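Local coordinates for SAP-like pentraxin (Limulus polyphemus, PDB 3FLP), which probably acts as a calcium-dependent, sugar-binding lectin of the pentraxin family, assembled as doubly stacked rings of seven subunits, at residues 32-45 with 96-109. Numbering follows the deposited sequence.
Sequences RQLTVCQRIKPFHR and LGQWYHVCHVWSGV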
ATOM      1  N   ARG A  32     -43.430  13.959 -13.983  1.00 11.99           N
ATOM      2  CA  ARG A  32     -44.635  13.378 -13.424  1.00 13.59           C
ATOM      3  C   ARG A  32     -44.411  13.064 -11.950  1.00 12.39           C
ATOM      4  O   ARG A  32     -45.328  12.668 -11.238  1.00 11.33           O
ATOM      5  CB  ARG A  32     -45.098  12.142 -14.208  1.00 18.22           C
ATOM      6  CG  ARG A  32     -44.045  11.164 -14.649  1.00 22.88           C
ATOM      7  CD  ARG A  32     -44.743   9.934 -15.240  1.00 26.89           C
ATOM      8  NE  ARG A  32     -45.487  10.215 -16.471  1.00 28.96           N
ATOM      9  CZ  ARG A  32     -46.495   9.466 -16.922  1.00 30.40           C
ATOM     10  NH1 ARG A  32     -46.894   8.400 -16.241  1.00 30.73           N
ATOM     11  NH2 ARG A  32     -47.092   9.760 -18.067  1.00 28.86           N
ATOM     12  N   GLN A  33     -43.179  13.291 -11.498  1.00 11.03           N
ATOM     13  CA  GLN A  33     -42.787  13.072 -10.110  1.00  9.42           C
ATOM     14  C   GLN A  33     -41.710  14.086  -9.740  1.00  8.91           C
ATOM     15  O   GLN A  33     -40.954  14.548 -10.595  1.00  9.65           O
ATOM     16  CB  GLN A  33     -42.210  11.667  -9.912  1.00  8.06           C
ATOM     17  CG  GLN A  33     -43.159  10.524 -10.217  1.00  9.18           C
ATOM     18  CD  GLN A  33     -42.476   9.172 -10.078  1.00  9.82           C
ATOM     19  OE1 GLN A  33     -41.416   8.936 -10.667  1.00 11.47           O
ATOM     20  NE2 GLN A  33     -43.079   8.281  -9.308  1.00  7.22           N
ATOM     21  N   LEU A  34     -41.623  14.418  -8.461  1.00  7.96           N
ATOM     22  CA  LEU A  34     -40.627  15.374  -8.027  1.00  7.49           C
ATOM     23  C   LEU A  34     -40.289  15.215  -6.553  1.00  7.69           C
ATOM     24  O   LEU A  34     -41.174  15.047  -5.713  1.00  7.73           O
ATOM     25  CB  LEU A  34     -41.131  16.795  -8.292  1.00  6.37           C
ATOM     26  CG  LEU A  34     -40.090  17.902  -8.447  1.00  5.58           C
ATOM     27  CD1 LEU A  34     -39.272  17.676  -9.722  1.00  5.19           C
ATOM     28  CD2 LEU A  34     -40.805  19.246  -8.518  1.00  7.77           C
ATOM     29  N   THR A  35     -38.997  15.247  -6.244  1.00  6.81           N
ATOM     30  CA  THR A  35     -38.545  15.168  -4.862  1.00  6.06           C
ATOM     31  C   THR A  35     -37.643  16.381  -4.643  1.00  6.70           C
ATOM     32  O   THR A  35     -36.644  16.563  -5.351  1.00  6.39           O
ATOM     33  CB  THR A  35     -37.735  13.877  -4.567  1.00  5.26           C
ATOM     34  OG1 THR A  35     -38.572  12.725  -4.742  1.00  4.29           O
ATOM     35  CG2 THR A  35     -37.215  13.892  -3.129  1.00  3.67           C
ATOM     36  N   VAL A  36     -38.010  17.220  -3.681  1.00  6.05           N
ATOM     37  CA  VAL A  36     -37.232  18.415  -3.373  1.00  6.26           C
ATOM     38  C   VAL A  36     -36.710  18.290  -1.942  1.00  8.02           C
ATOM     39  O   VAL A  36     -37.488  18.223  -0.986  1.00  6.90           O
ATOM     40  CB  VAL A  36     -38.095  19.700  -3.506  1.00  5.57           C
ATOM     41  CG1 VAL A  36     -37.252  20.940  -3.182  1.00  3.33           C
ATOM     42  CG2 VAL A  36     -38.667  19.800  -4.920  1.00  1.92           C
ATOM     43  N   CYS A  37     -35.391  18.242  -1.811  1.00  7.97           N
ATOM     44  CA  CYS A  37     -34.746  18.112  -0.510  1.00  9.42           C
ATOM     45  C   CYS A  37     -33.798  19.301  -0.309  1.00  9.05           C
ATOM     46  O   CYS A  37     -33.190  19.787  -1.263  1.00  8.00           O
ATOM     47  CB  CYS A  37     -33.902  16.832  -0.456  1.00 12.53           C
ATOM     48  SG  CYS A  37     -34.593  15.158  -0.157  1.00 16.95           S
ATOM     49  N   GLN A  38     -33.676  19.770   0.929  1.00  8.51           N
ATOM     50  CA  GLN A  38     -32.755  20.861   1.241  1.00  8.31           C
ATOM     51  C   GLN A  38     -32.602  21.056   2.743  1.00  7.60           C
ATOM     52  O   GLN A  38     -33.408  20.568   3.532  1.00  7.60           O
ATOM     53  CB  GLN A  38     -33.195  22.195   0.597  1.00  8.72           C
ATOM     54  CG  GLN A  38     -34.240  22.983   1.367  1.00  8.32           C
ATOM     55  CD  GLN A  38     -35.653  22.643   0.948  1.00 10.72           C
ATOM     56  OE1 GLN A  38     -36.132  23.103  -0.089  1.00 10.97           O
ATOM     57  NE2 GLN A  38     -36.327  21.824   1.746  1.00 11.45           N
ATOM     58  N   ARG A  39     -31.552  21.766   3.133  1.00  7.42           N
ATOM     59  CA  ARG A  39     -31.307  22.052   4.539  1.00  6.56           C
ATOM     60  C   ARG A  39     -31.792  23.482   4.778  1.00  7.27           C
ATOM     61  O   ARG A  39     -31.458  24.393   4.016  1.00  7.26           O
ATOM     62  CB  ARG A  39     -29.811  21.905   4.844  1.00  5.63           C
ATOM     63  CG  ARG A  39     -29.323  20.457   4.696  1.00  5.55           C
ATOM     64  CD  ARG A  39     -27.803  20.312   4.582  1.00  2.28           C
ATOM     65  NE  ARG A  39     -27.489  18.973   4.093  1.00  3.41           N
ATOM     66  CZ  ARG A  39     -27.606  17.862   4.821  1.00  6.03           C
ATOM     67  NH1 ARG A  39     -28.011  17.929   6.088  1.00  2.38           N
ATOM     68  NH2 ARG A  39     -27.374  16.676   4.267  1.00  6.30           N
ATOM     69  N   ILE A  40     -32.598  23.673   5.817  1.00  7.49           N
ATOM     70  CA  ILE A  40     -33.127  24.994   6.124  1.00  8.88           C
ATOM     71  C   ILE A  40     -33.039  25.375   7.597  1.00  9.42           C
ATOM     72  O   ILE A  40     -33.103  24.523   8.492  1.00  8.08           O
ATOM     73  CB  ILE A  40     -34.624  25.138   5.704  1.00 10.03           C
ATOM     74  CG1 ILE A  40     -35.458  24.029   6.356  1.00 11.23           C
ATOM     75  CG2 ILE A  40     -34.757  25.110   4.189  1.00 10.61           C
ATOM     76  CD1 ILE A  40     -36.957  24.163   6.132  1.00 11.22           C
ATOM     77  N   LYS A  41     -32.883  26.677   7.822  1.00  9.18           N
ATOM     78  CA  LYS A  41     -32.825  27.261   9.154  1.00  8.33           C
ATOM     79  C   LYS A  41     -33.882  28.360   9.083  1.00  8.23           C
ATOM     80  O   LYS A  41     -33.626  29.445   8.573  1.00  8.57           O
ATOM     81  CB  LYS A  41     -31.448  27.869   9.425  1.00  6.94           C
ATOM     82  CG  LYS A  41     -31.379  28.628  10.747  1.00  7.84           C
ATOM     83  CD  LYS A  41     -30.106  29.434  10.876  1.00  5.07           C
ATOM     84  CE  LYS A  41     -28.878  28.543  10.906  1.00  7.22           C
ATOM     85  NZ  LYS A  41     -27.650  29.343  11.198  1.00  8.49           N
ATOM     86  N   PRO A  42     -35.096  28.081   9.579  1.00  8.83           N
ATOM     87  CA  PRO A  42     -36.176  29.069   9.542  1.00  8.30           C
ATOM     88  C   PRO A  42     -36.043  30.218  10.537  1.00 10.31           C
ATOM     89  O   PRO A  42     -35.576  30.027  11.665  1.00 10.52           O
ATOM     90  CB  PRO A  42     -37.414  28.213   9.786  1.00  8.26           C
ATOM     91  CG  PRO A  42     -36.902  27.186  10.755  1.00  7.98           C
ATOM     92  CD  PRO A  42     -35.546  26.818  10.197  1.00  7.19           C
ATOM     93  N   PHE A  43     -36.454  31.412  10.109  1.00  9.86           N
ATOM     94  CA  PHE A  43     -36.399  32.597  10.964  1.00 10.70           C
ATOM     95  C   PHE A  43     -37.762  32.954  11.558  1.00 11.16           C
ATOM     96  O   PHE A  43     -37.839  33.773  12.471  1.00 12.23           O
ATOM     97  CB  PHE A  43     -35.866  33.809  10.194  1.00 11.29           C
ATOM     98  CG  PHE A  43     -34.381  33.769   9.922  1.00 12.62           C
ATOM     99  CD1 PHE A  43     -33.545  32.888  10.613  1.00 12.35           C
ATOM    100  CD2 PHE A  43     -33.809  34.649   9.007  1.00 11.43           C
ATOM    101  CE1 PHE A  43     -32.163  32.890  10.392  1.00 11.65           C
ATOM    102  CE2 PHE A  43     -32.430  34.658   8.782  1.00 12.07           C
ATOM    103  CZ  PHE A  43     -31.607  33.776   9.476  1.00 11.22           C
ATOM    104  N   HIS A  44     -38.839  32.361  11.042  1.00 11.15           N
ATOM    105  CA  HIS A  44     -40.169  32.651  11.581  1.00 11.81           C
ATOM    106  C   HIS A  44     -41.137  31.473  11.561  1.00 12.44           C
ATOM    107  O   HIS A  44     -41.014  30.548  10.757  1.00 11.05           O
ATOM    108  CB  HIS A  44     -40.798  33.871  10.878  1.00 12.35           C
ATOM    109  CG  HIS A  44     -40.880  33.756   9.384  1.00 16.42           C
ATOM    110  ND1 HIS A  44     -41.727  32.875   8.743  1.00 16.70           N
ATOM    111  CD2 HIS A  44     -40.243  34.440   8.403  1.00 16.93           C
ATOM    112  CE1 HIS A  44     -41.610  33.023   7.436  1.00 17.16           C
ATOM    113  NE2 HIS A  44     -40.715  33.966   7.202  1.00 18.91           N
ATOM    114  N   ARG A  45     -42.103  31.514  12.473  1.00 13.54           N
ATOM    115  CA  ARG A  45     -43.098  30.460  12.599  1.00 13.55           C
ATOM    116  C   ARG A  45     -44.202  30.497  11.548  1.00 13.73           C
ATOM    117  O   ARG A  45     -44.710  29.446  11.154  1.00 11.63           O
ATOM    118  CB  ARG A  45     -43.744  30.506  13.986  1.00 14.67           C
ATOM    119  CG  ARG A  45     -42.849  30.022  15.113  1.00 15.68           C
ATOM    120  CD  ARG A  45     -43.660  29.790  16.378  1.00 16.69           C
ATOM    121  NE  ARG A  45     -42.975  28.882  17.291  1.00 20.05           N
ATOM    122  CZ  ARG A  45     -43.528  28.344  18.375  1.00 20.84           C
ATOM    123  NH1 ARG A  45     -44.786  28.622  18.696  1.00 21.85           N
ATOM    124  NH2 ARG A  45     -42.824  27.512  19.131  1.00 20.73           N
ATOM    125  N   LEU A  96     -36.529  28.088  16.010  1.00 12.80           N
ATOM    126  CA  LEU A  96     -36.131  29.031  14.970  1.00 11.73           C
ATOM    127  C   LEU A  96     -34.642  29.309  15.131  1.00 10.77           C
ATOM    128  O   LEU A  96     -34.151  29.472  16.251  1.00 10.21           O
ATOM    129  CB  LEU A  96     -36.929  30.334  15.081  1.00 11.97           C
ATOM    130  CG  LEU A  96     -38.449  30.224  14.906  1.00 13.11           C
ATOM    131  CD1 LEU A  96     -39.095  31.599  15.080  1.00 11.96           C
ATOM    132  CD2 LEU A  96     -38.773  29.657  13.528  1.00 13.23           C
ATOM    133  N   GLY A  97     -33.921  29.340  14.016  1.00  8.85           N
ATOM    134  CA  GLY A  97     -32.493  29.582  14.084  1.00  7.96           C
ATOM    135  C   GLY A  97     -31.661  28.308  14.050  1.00  8.75           C
ATOM    136  O   GLY A  97     -30.435  28.381  13.965  1.00  9.59           O
ATOM    137  N   GLN A  98     -32.312  27.146  14.133  1.00  7.86           N
ATOM    138  CA  GLN A  98     -31.610  25.858  14.074  1.00  8.47           C
ATOM    139  C   GLN A  98     -31.804  25.203  12.705  1.00  7.94           C
ATOM    140  O   GLN A  98     -32.782  25.481  12.009  1.00  7.32           O
ATOM    141  CB  GLN A  98     -32.105  24.901  15.163  1.00  7.59           C
ATOM    142  CG  GLN A  98     -31.694  25.315  16.567  1.00  9.46           C
ATOM    143  CD  GLN A  98     -30.195  25.507  16.687  1.00 10.66           C
ATOM    144  OE1 GLN A  98     -29.425  24.550  16.593  1.00 10.78           O
ATOM    145  NE2 GLN A  98     -29.772  26.751  16.877  1.00 11.31           N
ATOM    146  N   TRP A  99     -30.863  24.341  12.328  1.00  7.44           N
ATOM    147  CA  TRP A  99     -30.907  23.646  11.046  1.00  7.00           C
ATOM    148  C   TRP A  99     -31.742  22.373  11.079  1.00  7.29           C
ATOM    149  O   TRP A  99     -31.758  21.653  12.075  1.00  9.75           O
ATOM    150  CB  TRP A  99     -29.499  23.265  10.587  1.00  5.79           C
ATOM    151  CG  TRP A  99     -28.642  24.392  10.102  1.00  5.75           C
ATOM    152  CD1 TRP A  99     -27.596  24.987  10.771  1.00  4.52           C
ATOM    153  CD2 TRP A  99     -28.702  25.020   8.811  1.00  4.23           C
ATOM    154  NE1 TRP A  99     -27.003  25.934   9.966  1.00  5.40           N
ATOM    155  CE2 TRP A  99     -27.661  25.975   8.761  1.00  4.34           C
ATOM    156  CE3 TRP A  99     -29.536  24.864   7.691  1.00  4.14           C
ATOM    157  CZ2 TRP A  99     -27.429  26.773   7.632  1.00  2.46           C
ATOM    158  CZ3 TRP A  99     -29.308  25.656   6.569  1.00  1.00           C
ATOM    159  CH2 TRP A  99     -28.260  26.598   6.549  1.00  1.00           C
ATOM    160  N   TYR A 100     -32.423  22.099   9.970  1.00  7.07           N
ATOM    161  CA  TYR A 100     -33.241  20.898   9.824  1.00  6.64           C
ATOM    162  C   TYR A 100     -33.163  20.471   8.367  1.00  6.99           C
ATOM    163  O   TYR A 100     -32.998  21.309   7.480  1.00  7.34           O
ATOM    164  CB  TYR A 100     -34.710  21.171  10.182  1.00  5.29           C
ATOM    165  CG  TYR A 100     -34.912  21.683  11.586  1.00  7.14           C
ATOM    166  CD1 TYR A 100     -34.886  23.049  11.860  1.00  5.81           C
ATOM    167  CD2 TYR A 100     -35.056  20.797  12.653  1.00  9.05           C
ATOM    168  CE1 TYR A 100     -34.993  23.523  13.158  1.00  8.57           C
ATOM    169  CE2 TYR A 100     -35.162  21.260  13.972  1.00  8.05           C
ATOM    170  CZ  TYR A 100     -35.126  22.623  14.215  1.00  9.68           C
ATOM    171  OH  TYR A 100     -35.200  23.092  15.515  1.00 11.37           O
ATOM    172  N   HIS A 101     -33.246  19.173   8.109  1.00  6.83           N
ATOM    173  CA  HIS A 101     -33.245  18.724   6.732  1.00  7.54           C
ATOM    174  C   HIS A 101     -34.699  18.432   6.420  1.00  7.99           C
ATOM    175  O   HIS A 101     -35.374  17.717   7.158  1.00  7.50           O
ATOM    176  CB  HIS A 101     -32.397  17.465   6.516  1.00  7.66           C
ATOM    177  CG  HIS A 101     -32.261  17.089   5.071  1.00 10.53           C
ATOM    178  ND1 HIS A 101     -33.230  16.383   4.388  1.00 10.90           N
ATOM    179  CD2 HIS A 101     -31.308  17.396   4.157  1.00  9.54           C
ATOM    180  CE1 HIS A 101     -32.880  16.272   3.119  1.00 11.56           C
ATOM    181  NE2 HIS A 101     -31.718  16.879   2.952  1.00 11.19           N
ATOM    182  N   VAL A 102     -35.187  19.006   5.334  1.00  8.59           N
ATOM    183  CA  VAL A 102     -36.572  18.816   4.945  1.00  9.77           C
ATOM    184  C   VAL A 102     -36.647  18.321   3.513  1.00  9.85           C
ATOM    185  O   VAL A 102     -35.862  18.733   2.655  1.00  9.38           O
ATOM    186  CB  VAL A 102     -37.372  20.147   5.093  1.00 10.97           C
ATOM    187  CG1 VAL A 102     -38.697  20.060   4.352  1.00 10.98           C
ATOM    188  CG2 VAL A 102     -37.623  20.434   6.569  1.00 10.68           C
ATOM    189  N   CYS A 103     -37.583  17.420   3.261  1.00 10.17           N
ATOM    190  CA  CYS A 103     -37.747  16.896   1.929  1.00 10.41           C
ATOM    191  C   CYS A 103     -39.222  16.648   1.610  1.00  9.20           C
ATOM    192  O   CYS A 103     -39.975  16.163   2.451  1.00  7.86           O
ATOM    193  CB  CYS A 103     -36.938  15.602   1.770  1.00 13.38           C
ATOM    194  SG  CYS A 103     -36.618  15.237   0.021  1.00 24.45           S
ATOM    195  N   HIS A 104     -39.624  17.018   0.397  1.00  6.99           N
ATOM    196  CA  HIS A 104     -40.989  16.820  -0.079  1.00  7.56           C
ATOM    197  C   HIS A 104     -40.929  15.818  -1.223  1.00  7.64           C
ATOM    198  O   HIS A 104     -40.193  16.020  -2.189  1.00  8.22           O
ATOM    199  CB  HIS A 104     -41.595  18.123  -0.615  1.00  5.91           C
ATOM    200  CG  HIS A 104     -41.973  19.106   0.448  1.00  7.38           C
ATOM    201  ND1 HIS A 104     -41.043  19.746   1.241  1.00  6.74           N
ATOM    202  CD2 HIS A 104     -43.181  19.593   0.818  1.00  6.31           C
ATOM    203  CE1 HIS A 104     -41.661  20.590   2.048  1.00  6.13           C
ATOM    204  NE2 HIS A 104     -42.959  20.516   1.811  1.00  8.21           N
ATOM    205  N   VAL A 105     -41.698  14.743  -1.110  1.00  7.30           N
ATOM    206  CA  VAL A 105     -41.746  13.711  -2.138  1.00  7.68           C
ATOM    207  C   VAL A 105     -43.132  13.709  -2.781  1.00  8.56           C
ATOM    208  O   VAL A 105     -44.140  13.536  -2.093  1.00  8.09           O
ATOM    209  CB  VAL A 105     -41.470  12.325  -1.520  1.00  7.75           C
ATOM    210  CG1 VAL A 105     -41.747  11.224  -2.527  1.00  4.12           C
ATOM    211  CG2 VAL A 105     -40.013  12.263  -1.036  1.00  7.73           C
ATOM    212  N   TRP A 106     -43.181  13.907  -4.095  1.00  7.06           N
ATOM    213  CA  TRP A 106     -44.454  13.933  -4.804  1.00  8.66           C
ATOM    214  C   TRP A 106     -44.471  13.032  -6.025  1.00  9.21           C
ATOM    215  O   TRP A 106     -43.532  13.026  -6.823  1.00  8.31           O
ATOM    216  CB  TRP A 106     -44.804  15.346  -5.273  1.00  6.67           C
ATOM    217  CG  TRP A 106     -46.042  15.363  -6.135  1.00  5.87           C
ATOM    218  CD1 TRP A 106     -47.327  15.126  -5.731  1.00  6.37           C
ATOM    219  CD2 TRP A 106     -46.101  15.575  -7.550  1.00  5.54           C
ATOM    220  NE1 TRP A 106     -48.183  15.177  -6.806  1.00  5.72           N
ATOM    221  CE2 TRP A 106     -47.458  15.452  -7.935  1.00  5.42           C
ATOM    222  CE3 TRP A 106     -45.140  15.858  -8.531  1.00  5.97           C
ATOM    223  CZ2 TRP A 106     -47.880  15.602  -9.261  1.00  4.89           C
ATOM    224  CZ3 TRP A 106     -45.560  16.007  -9.854  1.00  7.37           C
ATOM    225  CH2 TRP A 106     -46.921  15.879 -10.203  1.00  7.41           C
ATOM    226  N   SER A 107     -45.561  12.291  -6.177  1.00  8.29           N
ATOM    227  CA  SER A 107     -45.722  11.403  -7.314  1.00  9.48           C
ATOM    228  C   SER A 107     -47.083  11.631  -7.951  1.00  9.36           C
ATOM    229  O   SER A 107     -48.114  11.361  -7.336  1.00  9.03           O
ATOM    230  CB  SER A 107     -45.607   9.944  -6.868  1.00  8.18           C
ATOM    231  OG  SER A 107     -45.747   9.074  -7.977  1.00 10.49           O
ATOM    232  N   GLY A 108     -47.084  12.138  -9.178  1.00  9.09           N
ATOM    233  CA  GLY A 108     -48.335  12.369  -9.869  1.00  8.69           C
ATOM    234  C   GLY A 108     -48.869  11.069 -10.436  1.00  9.74           C
ATOM    235  O   GLY A 108     -50.039  10.985 -10.822  1.00 10.93           O
ATOM    236  N   VAL A 109     -48.017  10.048 -10.485  1.00  9.92           N
ATOM    237  CA  VAL A 109     -48.423   8.754 -11.016  1.00 10.69           C
ATOM    238  C   VAL A 109     -49.518   8.152 -10.144  1.00 12.17           C
ATOM    239  O   VAL A 109     -50.525   7.669 -10.658  1.00 13.15           O
ATOM    240  CB  VAL A 109     -47.231   7.756 -11.089  1.00  9.88           C
ATOM    241  CG1 VAL A 109     -47.687   6.456 -11.698  1.00  7.20           C
ATOM    242  CG2 VAL A 109     -46.096   8.345 -11.926  1.00  8.65           C
TER
HETATM  243  O   HOH W   1     -38.394  20.229   0.432  1.00  2.65           O
HETATM  244  O   HOH W   2     -27.494  27.860  14.001  1.00 13.47           O
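Cys37 and Cys103 face each other as a non-hydrogen-bonded pair, and their disulfide (SG to SG 2.0 Å) ties together the antiparallel strands 33-42 and 100-107. The two ends reach the bond differently: SG of Cys103 stands anti to its backbone N (chi1 -159°), whereas that of Cys37 lies beside its own. On the same face, CD2 of His101 sits over the centre of the Arg39 guanidinium, 3.8 Å from CZ, with the planes inclined at 63°; NE of that arginine forms a salt bridge with Asp165. Lys41, bent at chi3, lays CE over the Trp99 indole, 3.6 Å from the five-membered-ring centroid and 24° off its normal, a CH-pi contact. Its NZ forms salt bridges with Glu162 and with Glu171 of a neighbouring subunit, which also accepts from Trp99 NE1. At the other end, Gln33 NE2 donates to Ser107 OG (3.1 Å) almost straight and in its amide plane, and is also hydrogen-bonded to Gly97 O of a second neighbouring subunit. On the face of Gln38 and His104, a water donates to Val36 O (2.6 Å), accepts from Gln38 NE2 and bonds His104 ND1. The chemistry thus implies a covalently fastened strand pair in the pentraxin sandwich, whose two polar ends help join subunits.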